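Local coordinates for protein cystathionine gamma-lyase (Saccharomyces cerevisiae, PDB 1N8P) that belongs to the Cys/Met metabolism family of PLP-dependent enzymes and binds pyridoxal-5'-phosphate within an assembly of four protein chains, at residues T151-T155 / T288-Y292; K321-T326 / Q386-A391; V154-Q158 / V294-H299. All coordinates share one frame; numbering follows the deposited sequence.

Contact 1. Residues T151-T155 / T288-Y292; sequences TLKVT and THPNY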
loop_
_atom_site.group_PDB
_atom_site.type_symbol
_atom_site.label_atom_id
_atom_site.label_comp_id
_atom_site.label_asym_id
_atom_site.label_seq_id
_atom_site.Cartn_x
_atom_site.Cartn_y
_atom_site.Cartn_z
ATOM N N THR A 151 19.586 15.331 -26.893
ATOM C CA THR A 151 20.086 15.280 -28.268
ATOM C C THR A 151 19.953 13.847 -28.785
ATOM O O THR A 151 19.696 13.609 -29.968
ATOM C CB THR A 151 21.561 15.751 -28.332
ATOM O OG1 THR A 151 21.632 17.119 -27.922
ATOM C CG2 THR A 151 22.117 15.648 -29.746
ATOM N N LEU A 152 20.129 12.899 -27.877
ATOM C CA LEU A 152 20.014 11.493 -28.194
ATOM C C LEU A 152 21.193 10.928 -28.973
ATOM O O LEU A 152 21.007 10.153 -29.903
ATOM C CB LEU A 152 18.702 11.251 -28.937
ATOM C CG LEU A 152 17.458 11.661 -28.133
ATOM C CD1 LEU A 152 16.194 11.189 -28.818
ATOM C CD2 LEU A 152 17.541 11.060 -26.762
ATOM N N LYS A 153 22.399 11.301 -28.542
ATOM C CA LYS A 153 23.673 10.881 -29.141
ATOM C C LYS A 153 24.146 9.524 -28.614
ATOM O O LYS A 153 24.341 9.357 -27.431
ATOM C CB LYS A 153 24.742 11.945 -28.845
ATOM C CG LYS A 153 26.124 11.636 -29.404
ATOM C CD LYS A 153 27.176 12.624 -28.934
ATOM C CE LYS A 153 26.830 14.042 -29.368
ATOM N NZ LYS A 153 25.621 14.586 -28.666
ATOM N N VAL A 154 24.349 8.559 -29.491
ATOM C CA VAL A 154 24.786 7.245 -29.059
ATOM C C VAL A 154 26.296 7.180 -28.915
ATOM O O VAL A 154 27.001 7.781 -29.701
ATOM C CB VAL A 154 24.348 6.194 -30.070
ATOM C CG1 VAL A 154 24.896 4.845 -29.699
ATOM C CG2 VAL A 154 22.837 6.150 -30.121
ATOM N N THR A 155 26.785 6.448 -27.921
ATOM C CA THR A 155 28.208 6.290 -27.668
ATOM C C THR A 155 28.594 4.806 -27.704
ATOM O O THR A 155 27.838 3.925 -27.252
ATOM C CB THR A 155 28.635 6.867 -26.279
ATOM O OG1 THR A 155 28.460 8.288 -26.257
ATOM C CG2 THR A 155 30.091 6.565 -26.001
ATOM N N THR A 288 19.584 7.225 -40.469
ATOM C CA THR A 288 20.271 8.460 -40.712
ATOM C C THR A 288 20.856 9.050 -39.415
ATOM O O THR A 288 21.375 10.170 -39.397
ATOM C CB THR A 288 19.289 9.424 -41.299
ATOM O OG1 THR A 288 18.221 9.621 -40.355
ATOM C CG2 THR A 288 18.717 8.857 -42.588
ATOM N N HIS A 289 20.768 8.305 -38.325
ATOM C CA HIS A 289 21.298 8.795 -37.067
ATOM C C HIS A 289 22.836 8.800 -37.067
ATOM O O HIS A 289 23.496 7.808 -37.397
ATOM C CB HIS A 289 20.795 7.939 -35.918
ATOM C CG HIS A 289 21.145 8.479 -34.569
ATOM N ND1 HIS A 289 20.426 9.486 -33.964
ATOM C CD2 HIS A 289 22.117 8.132 -33.692
ATOM C CE1 HIS A 289 20.934 9.731 -32.772
ATOM N NE2 HIS A 289 21.960 8.923 -32.582
ATOM N N PRO A 290 23.425 9.929 -36.671
ATOM C CA PRO A 290 24.870 10.080 -36.629
ATOM C C PRO A 290 25.634 8.879 -36.166
ATOM O O PRO A 290 26.724 8.615 -36.641
ATOM C CB PRO A 290 25.048 11.275 -35.721
ATOM C CG PRO A 290 23.953 12.146 -36.196
ATOM C CD PRO A 290 22.772 11.182 -36.261
ATOM N N ASN A 291 25.080 8.111 -35.260
ATOM C CA ASN A 291 25.865 6.984 -34.796
ATOM C C ASN A 291 25.139 5.668 -35.055
ATOM O O ASN A 291 25.397 4.663 -34.381
ATOM C CB ASN A 291 26.160 7.177 -33.295
ATOM C CG ASN A 291 26.542 8.641 -32.936
ATOM O OD1 ASN A 291 27.670 9.097 -33.196
ATOM N ND2 ASN A 291 25.588 9.373 -32.341
ATOM N N TYR A 292 24.268 5.675 -36.062
ATOM C CA TYR A 292 23.473 4.503 -36.369
ATOM C C TYR A 292 24.239 3.192 -36.375
ATOM O O TYR A 292 23.655 2.121 -36.156
ATOM C CB TYR A 292 22.741 4.666 -37.701
ATOM C CG TYR A 292 21.623 3.661 -37.841
ATOM C CD1 TYR A 292 20.412 3.841 -37.170
ATOM C CD2 TYR A 292 21.825 2.467 -38.521
ATOM C CE1 TYR A 292 19.440 2.853 -37.158
ATOM C CE2 TYR A 292 20.863 1.471 -38.517
ATOM C CZ TYR A 292 19.675 1.661 -37.830
ATOM O OH TYR A 292 18.760 0.632 -37.775
#

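Contact 2. Residues K321-T326 / Q386-A391; sequences KFASST and QALKQA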
loop_
_atom_site.group_PDB
_atom_site.type_symbol
_atom_site.label_atom_id
_atom_site.label_comp_id
_atom_site.label_asym_id
_atom_site.label_seq_id
_atom_site.Cartn_x
_atom_site.Cartn_y
_atom_site.Cartn_z
ATOM N N LYS A 321 4.395 26.240 -27.634
ATOM C CA LYS A 321 3.057 26.047 -28.181
ATOM C C LYS A 321 2.758 24.551 -28.288
ATOM O O LYS A 321 1.808 24.050 -27.685
ATOM C CB LYS A 321 2.985 26.685 -29.564
ATOM C CG LYS A 321 1.648 26.561 -30.255
ATOM C CD LYS A 321 0.658 27.535 -29.676
ATOM C CE LYS A 321 -0.526 27.698 -30.593
ATOM N NZ LYS A 321 -1.255 28.952 -30.258
ATOM N N PHE A 322 3.571 23.859 -29.081
ATOM C CA PHE A 322 3.464 22.424 -29.285
ATOM C C PHE A 322 3.299 21.752 -27.931
ATOM O O PHE A 322 2.376 20.999 -27.703
ATOM C CB PHE A 322 4.743 21.911 -29.937
ATOM C CG PHE A 322 4.708 20.463 -30.292
ATOM C CD1 PHE A 322 4.152 20.052 -31.480
ATOM C CD2 PHE A 322 5.244 19.508 -29.438
ATOM C CE1 PHE A 322 4.126 18.713 -31.817
ATOM C CE2 PHE A 322 5.218 18.168 -29.774
ATOM C CZ PHE A 322 4.659 17.773 -30.966
ATOM N N ALA A 323 4.204 22.042 -27.020
ATOM C CA ALA A 323 4.153 21.449 -25.709
ATOM C C ALA A 323 2.806 21.591 -25.007
ATOM O O ALA A 323 2.593 20.982 -23.959
ATOM C CB ALA A 323 5.258 22.033 -24.850
ATOM N N SER A 324 1.895 22.384 -25.560
ATOM C CA SER A 324 0.596 22.559 -24.922
ATOM C C SER A 324 -0.587 22.198 -25.812
ATOM O O SER A 324 -1.625 21.762 -25.340
ATOM C CB SER A 324 0.445 23.998 -24.451
ATOM O OG SER A 324 1.519 24.372 -23.606
ATOM N N SER A 325 -0.422 22.390 -27.108
ATOM C CA SER A 325 -1.471 22.099 -28.058
ATOM C C SER A 325 -1.786 20.614 -28.086
ATOM O O SER A 325 -2.842 20.217 -28.558
ATOM C CB SER A 325 -1.028 22.575 -29.448
ATOM O OG SER A 325 -0.521 23.904 -29.390
ATOM N N THR A 326 -0.868 19.800 -27.573
ATOM C CA THR A 326 -1.013 18.335 -27.547
ATOM C C THR A 326 -2.084 17.837 -26.590
ATOM O O THR A 326 -2.165 18.266 -25.438
ATOM C CB THR A 326 0.265 17.635 -27.119
ATOM O OG1 THR A 326 0.742 18.262 -25.925
ATOM C CG2 THR A 326 1.316 17.684 -28.216
ATOM N N GLN A 386 -1.620 17.006 -35.716
ATOM C CA GLN A 386 -2.602 17.956 -35.253
ATOM C C GLN A 386 -1.999 19.051 -34.382
ATOM O O GLN A 386 -2.629 20.085 -34.172
ATOM C CB GLN A 386 -3.677 17.186 -34.486
ATOM C CG GLN A 386 -4.716 18.011 -33.756
ATOM C CD GLN A 386 -4.196 18.621 -32.484
ATOM O OE1 GLN A 386 -3.371 18.026 -31.787
ATOM N NE2 GLN A 386 -4.683 19.808 -32.158
ATOM N N ALA A 387 -0.787 18.853 -33.879
ATOM C CA ALA A 387 -0.189 19.864 -33.016
ATOM C C ALA A 387 0.894 20.687 -33.690
ATOM O O ALA A 387 1.250 21.756 -33.195
ATOM C CB ALA A 387 0.352 19.224 -31.749
ATOM N N LEU A 388 1.434 20.192 -34.801
ATOM C CA LEU A 388 2.454 20.949 -35.514
ATOM C C LEU A 388 1.728 22.140 -36.077
ATOM O O LEU A 388 2.173 23.271 -35.928
ATOM C CB LEU A 388 3.058 20.153 -36.668
ATOM C CG LEU A 388 4.095 19.075 -36.357
ATOM C CD1 LEU A 388 4.575 18.431 -37.666
ATOM C CD2 LEU A 388 5.245 19.690 -35.598
ATOM N N LYS A 389 0.590 21.882 -36.708
ATOM C CA LYS A 389 -0.190 22.952 -37.295
ATOM C C LYS A 389 -0.530 24.016 -36.256
ATOM O O LYS A 389 -0.360 25.203 -36.505
ATOM C CB LYS A 389 -1.442 22.380 -37.940
ATOM C CG LYS A 389 -1.137 21.281 -38.940
ATOM C CD LYS A 389 -2.366 20.916 -39.788
ATOM C CE LYS A 389 -2.155 19.640 -40.632
ATOM N NZ LYS A 389 -0.936 19.674 -41.505
ATOM N N GLN A 390 -0.979 23.592 -35.081
ATOM C CA GLN A 390 -1.328 24.523 -34.013
ATOM C C GLN A 390 -0.187 25.505 -33.754
ATOM O O GLN A 390 -0.405 26.713 -33.722
ATOM C CB GLN A 390 -1.637 23.753 -32.730
ATOM C CG GLN A 390 -2.752 22.725 -32.860
ATOM C CD GLN A 390 -4.087 23.190 -32.264
ATOM O OE1 GLN A 390 -4.196 23.458 -31.054
ATOM N NE2 GLN A 390 -5.113 23.275 -33.116
ATOM N N ALA A 391 1.027 24.976 -33.576
ATOM C CA ALA A 391 2.224 25.784 -33.313
ATOM C C ALA A 391 2.535 26.684 -34.494
ATOM O O ALA A 391 2.941 27.829 -34.326
ATOM C CB ALA A 391 3.404 24.890 -33.032
#

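Contact 3. Residues V154-Q158 / V294-H299; sequences VTDIQ and VVLKQH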
loop_
_atom_site.group_PDB
_atom_site.type_symbol
_atom_site.label_atom_id
_atom_site.label_comp_id
_atom_site.label_asym_id
_atom_site.label_seq_id
_atom_site.Cartn_x
_atom_site.Cartn_y
_atom_site.Cartn_z
ATOM N N VAL A 154 24.349 8.559 -29.491
ATOM C CA VAL A 154 24.786 7.245 -29.059
ATOM C C VAL A 154 26.296 7.180 -28.915
ATOM O O VAL A 154 27.001 7.781 -29.701
ATOM C CB VAL A 154 24.348 6.194 -30.070
ATOM C CG1 VAL A 154 24.896 4.845 -29.699
ATOM C CG2 VAL A 154 22.837 6.150 -30.121
ATOM N N THR A 155 26.785 6.448 -27.921
ATOM C CA THR A 155 28.208 6.290 -27.668
ATOM C C THR A 155 28.594 4.806 -27.704
ATOM O O THR A 155 27.838 3.925 -27.252
ATOM C CB THR A 155 28.635 6.867 -26.279
ATOM O OG1 THR A 155 28.460 8.288 -26.257
ATOM C CG2 THR A 155 30.091 6.565 -26.001
ATOM N N ASP A 156 29.775 4.527 -28.261
ATOM C CA ASP A 156 30.266 3.151 -28.357
ATOM C C ASP A 156 30.945 2.690 -27.056
ATOM O O ASP A 156 32.124 2.965 -26.788
ATOM C CB ASP A 156 31.238 3.007 -29.533
ATOM C CG ASP A 156 31.426 1.555 -29.960
ATOM O OD1 ASP A 156 31.671 0.688 -29.096
ATOM O OD2 ASP A 156 31.330 1.284 -31.170
ATOM N N ILE A 157 30.175 1.982 -26.248
ATOM C CA ILE A 157 30.671 1.471 -24.980
ATOM C C ILE A 157 31.987 0.687 -25.117
ATOM O O ILE A 157 32.822 0.714 -24.217
ATOM C CB ILE A 157 29.588 0.595 -24.316
ATOM C CG1 ILE A 157 28.337 1.444 -24.123
ATOM C CG2 ILE A 157 30.070 0.063 -22.976
ATOM C CD1 ILE A 157 27.134 0.695 -23.629
ATOM N N GLN A 158 32.172 0.007 -26.248
ATOM C CA GLN A 158 33.374 -0.780 -26.496
ATOM C C GLN A 158 34.575 0.114 -26.789
ATOM O O GLN A 158 35.622 -0.015 -26.140
ATOM C CB GLN A 158 33.153 -1.724 -27.665
ATOM C CG GLN A 158 34.206 -2.772 -27.741
ATOM C CD GLN A 158 34.318 -3.491 -26.455
ATOM O OE1 GLN A 158 33.612 -4.461 -26.213
ATOM N NE2 GLN A 158 35.191 -3.014 -25.597
ATOM N N VAL A 294 26.527 2.326 -34.257
ATOM C CA VAL A 294 26.587 1.893 -32.860
ATOM C C VAL A 294 25.238 1.329 -32.411
ATOM O O VAL A 294 25.156 0.327 -31.699
ATOM C CB VAL A 294 26.954 3.064 -31.946
ATOM C CG1 VAL A 294 27.039 2.592 -30.521
ATOM C CG2 VAL A 294 28.256 3.673 -32.399
ATOM N N VAL A 295 24.182 2.004 -32.843
ATOM C CA VAL A 295 22.825 1.619 -32.547
ATOM C C VAL A 295 22.700 0.154 -32.920
ATOM O O VAL A 295 22.366 -0.672 -32.088
ATOM C CB VAL A 295 21.877 2.484 -33.379
ATOM C CG1 VAL A 295 20.474 1.887 -33.405
ATOM C CG2 VAL A 295 21.869 3.888 -32.811
ATOM N N LEU A 296 23.023 -0.153 -34.178
ATOM C CA LEU A 296 22.966 -1.513 -34.718
ATOM C C LEU A 296 23.819 -2.566 -33.999
ATOM O O LEU A 296 23.664 -3.759 -34.272
ATOM C CB LEU A 296 23.357 -1.501 -36.189
ATOM C CG LEU A 296 22.403 -0.873 -37.192
ATOM C CD1 LEU A 296 23.062 -0.781 -38.569
ATOM C CD2 LEU A 296 21.150 -1.711 -37.252
ATOM N N LYS A 297 24.720 -2.134 -33.113
ATOM C CA LYS A 297 25.571 -3.060 -32.368
ATOM C C LYS A 297 25.271 -3.094 -30.872
ATOM O O LYS A 297 25.640 -4.051 -30.182
ATOM C CB LYS A 297 27.061 -2.737 -32.583
ATOM C CG LYS A 297 27.426 -1.264 -32.530
ATOM C CD LYS A 297 28.926 -1.017 -32.290
ATOM C CE LYS A 297 29.827 -1.647 -33.333
ATOM N NZ LYS A 297 31.271 -1.248 -33.134
ATOM N N GLN A 298 24.594 -2.066 -30.363
ATOM C CA GLN A 298 24.272 -2.027 -28.936
ATOM C C GLN A 298 22.778 -2.183 -28.608
ATOM O O GLN A 298 22.423 -2.707 -27.546
ATOM C CB GLN A 298 24.823 -0.738 -28.322
ATOM C CG GLN A 298 26.227 -0.907 -27.803
ATOM C CD GLN A 298 26.894 0.391 -27.410
ATOM O OE1 GLN A 298 27.983 0.372 -26.841
ATOM N NE2 GLN A 298 26.258 1.522 -27.712
ATOM N N HIS A 299 21.924 -1.746 -29.533
ATOM C CA HIS A 299 20.483 -1.794 -29.390
ATOM C C HIS A 299 19.828 -3.051 -29.943
ATOM O O HIS A 299 20.036 -3.393 -31.093
ATOM C CB HIS A 299 19.837 -0.626 -30.138
ATOM C CG HIS A 299 20.199 0.720 -29.609
ATOM N ND1 HIS A 299 19.329 1.790 -29.656
ATOM C CD2 HIS A 299 21.317 1.169 -29.001
ATOM C CE1 HIS A 299 19.896 2.840 -29.090
ATOM N NE2 HIS A 299 21.103 2.490 -28.684
#

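Contact 1. Residues T151-T155 / T288-Y292
His289 and Asn291 meet Leu152, Lys153 and Val154 in a loop-to-loop contact, made where the connection from strand 139-144 to helix 157-167 faces the turn just ahead of helix 292-298. Val154 is the residue they share. Its CB lies 3.8 Å from CB of Asn291, while its CG2 branch leans to the imidazole, 3.8 Å from His289 NE2 and oblique to the ring. The amide group of Asn291 lies by the backbone of Val154, its CG 3.4 Å from Val154 O. The imidazole enters edge-on, its CG set anti to the backbone N (chi1 -172°), and its rim is presented to the backbone of Leu152. Leu152 O sits near the ring plane, 2.9 Å from His289 CE1; His289 NE2 is also near this oxygen, but at too poor an angle for a hydrogen bond. Pro290 CD lies over one face of the same ring, 3.5 Å above its plane and toward the rim. The motif behind this placement is a type I beta turn from His289 to Tyr292, closed by the bond from Tyr292 N to His289 O. In the fold type I architecture of PLP-dependent enzymes, it belongs to the C-terminal part, after strand 278-282, whereas Leu152 and its neighbours follow a strand of the large seven-stranded sheet. Asn291 occupies the N-cap position of helix 292-298; its side chain makes no capping bond and its CB points to Val154. Lys153 adds its aliphatic stem, CG lying against the Asn291 amide group; farther out the chain bends at chi3 and chi4, and NZ forms a salt bridge with Asp101. Lys153 N is hydrogen-bonded to Thr148 OG1, within the same connection. Pro284 touches both Val154 and His289.

Contact 2. Residues K321-T326 / Q386-A391
Phe322 and Ala387 meet at the centre of this helix-to-helix contact, with the ring carbon CE1 of Phe322 3.8 Å from the methyl CB of Ala387. The same CE1 comes within 4.1 Å of Leu388 CD2; the phenyl and leucine side chains run side by side in the same direction. Thr326 completes this cluster: its CG2 methyl sits over one face of the phenyl ring, offset toward the rim, and is 4.0 Å from Ala387 CB. At the residue before Phe322, the stem of Lys321 packs against Ala391, its CG 3.7 Å from Ala391 CB. A bend at chi2 (77°) then takes the lysine chain across helix 386-391, its CE passing the backbone oxygen of Gln390. Ser325 faces Gln390 through its methylene, CB to CB 3.5 Å. Two helices of an alpha/beta C-terminal domain are joined here, helix 316-325 and helix 377-392, the latter almost at the end of the chain. The axes of segments 321-325 and 386-391 approach to 8.4 Å and run more antiparallel than parallel, with 133° between directions; Ser325 and Ala387 point their CB atoms at the facing helix, and Ala391 flanks it. What places the first shell lies behind it. Ser325 OG, pointing back along its own helix, donates to Lys321 O at 2.9 Å from above the carbonyl plane, and Ser325 N donates there too, so that oxygen takes both a side-chain and a backbone bond from Ser325. The Phe322 ring stacks edge-to-face with Phe310 and touches Leu342, both on strands of the five-stranded sheet, and Ile384 one turn earlier in helix 377-392. Thr326 OG1 makes a weak bond to Phe329 O. Elsewhere on helix 316-325, Ala323 packs on Pro40 of the second subunit, and Ser324 on Ser38 of that subunit.

Contact 3. Residues V154-Q158 / V294-H299
Gln298, in the last turn of helix 292-298, reaches across to the backbone of Thr155 and Ile157. Beyond CB its chain runs extended through CG, so that CD arrives 3.7 Å from Ile157 CG1. At the tip, OE1 takes the bond from Ile157 N at 2.8 Å, in the carbonyl plane and on a lone pair, with an N-H...O angle of 143°. NE2 gives a straighter one to Thr155 O, 2.9 Å and 166°, that oxygen lying close to the plane of the amide. Alongside, Val154 CG1 slides past Val294 CG1, and Val154 CG2 meets Val295 CG2 at 3.6 Å. Asp156 is the N-cap of helix 157-167: OD1 accepts from Lys159 N and, weakly, from Gln158 N. Its OD2 offers the syn lone pair to Lys297 NZ in a salt bridge of 3.2 Å. One amide thus pairs with both a backbone donor and a backbone acceptor, which settles its rotation and ties the start of helix 157-167 to the end of helix 292-298, while Lys297 and the helix N terminus together probably stabilise the negative charge of Asp156.

Going along the chain, the connection after strand 139-144 comes first, and residues 151-158 supply the opening side of both contact 1 and contact 3. The chain then completes the seven-stranded sheet, passes helices up to 253-271 and strand 278-282, and contact 1 closes at 288-292, contact 3 just afterwards at 294-299. The two loops are staggered rather than nested, share Val154 and Thr155, and have centres about 9 Å apart. Together they join the large domain to the C-terminal part. Contact 2 opens later, in series with both, and closes a shorter loop inside the C-terminal domain, its centre about 26 Å from that of contact 1.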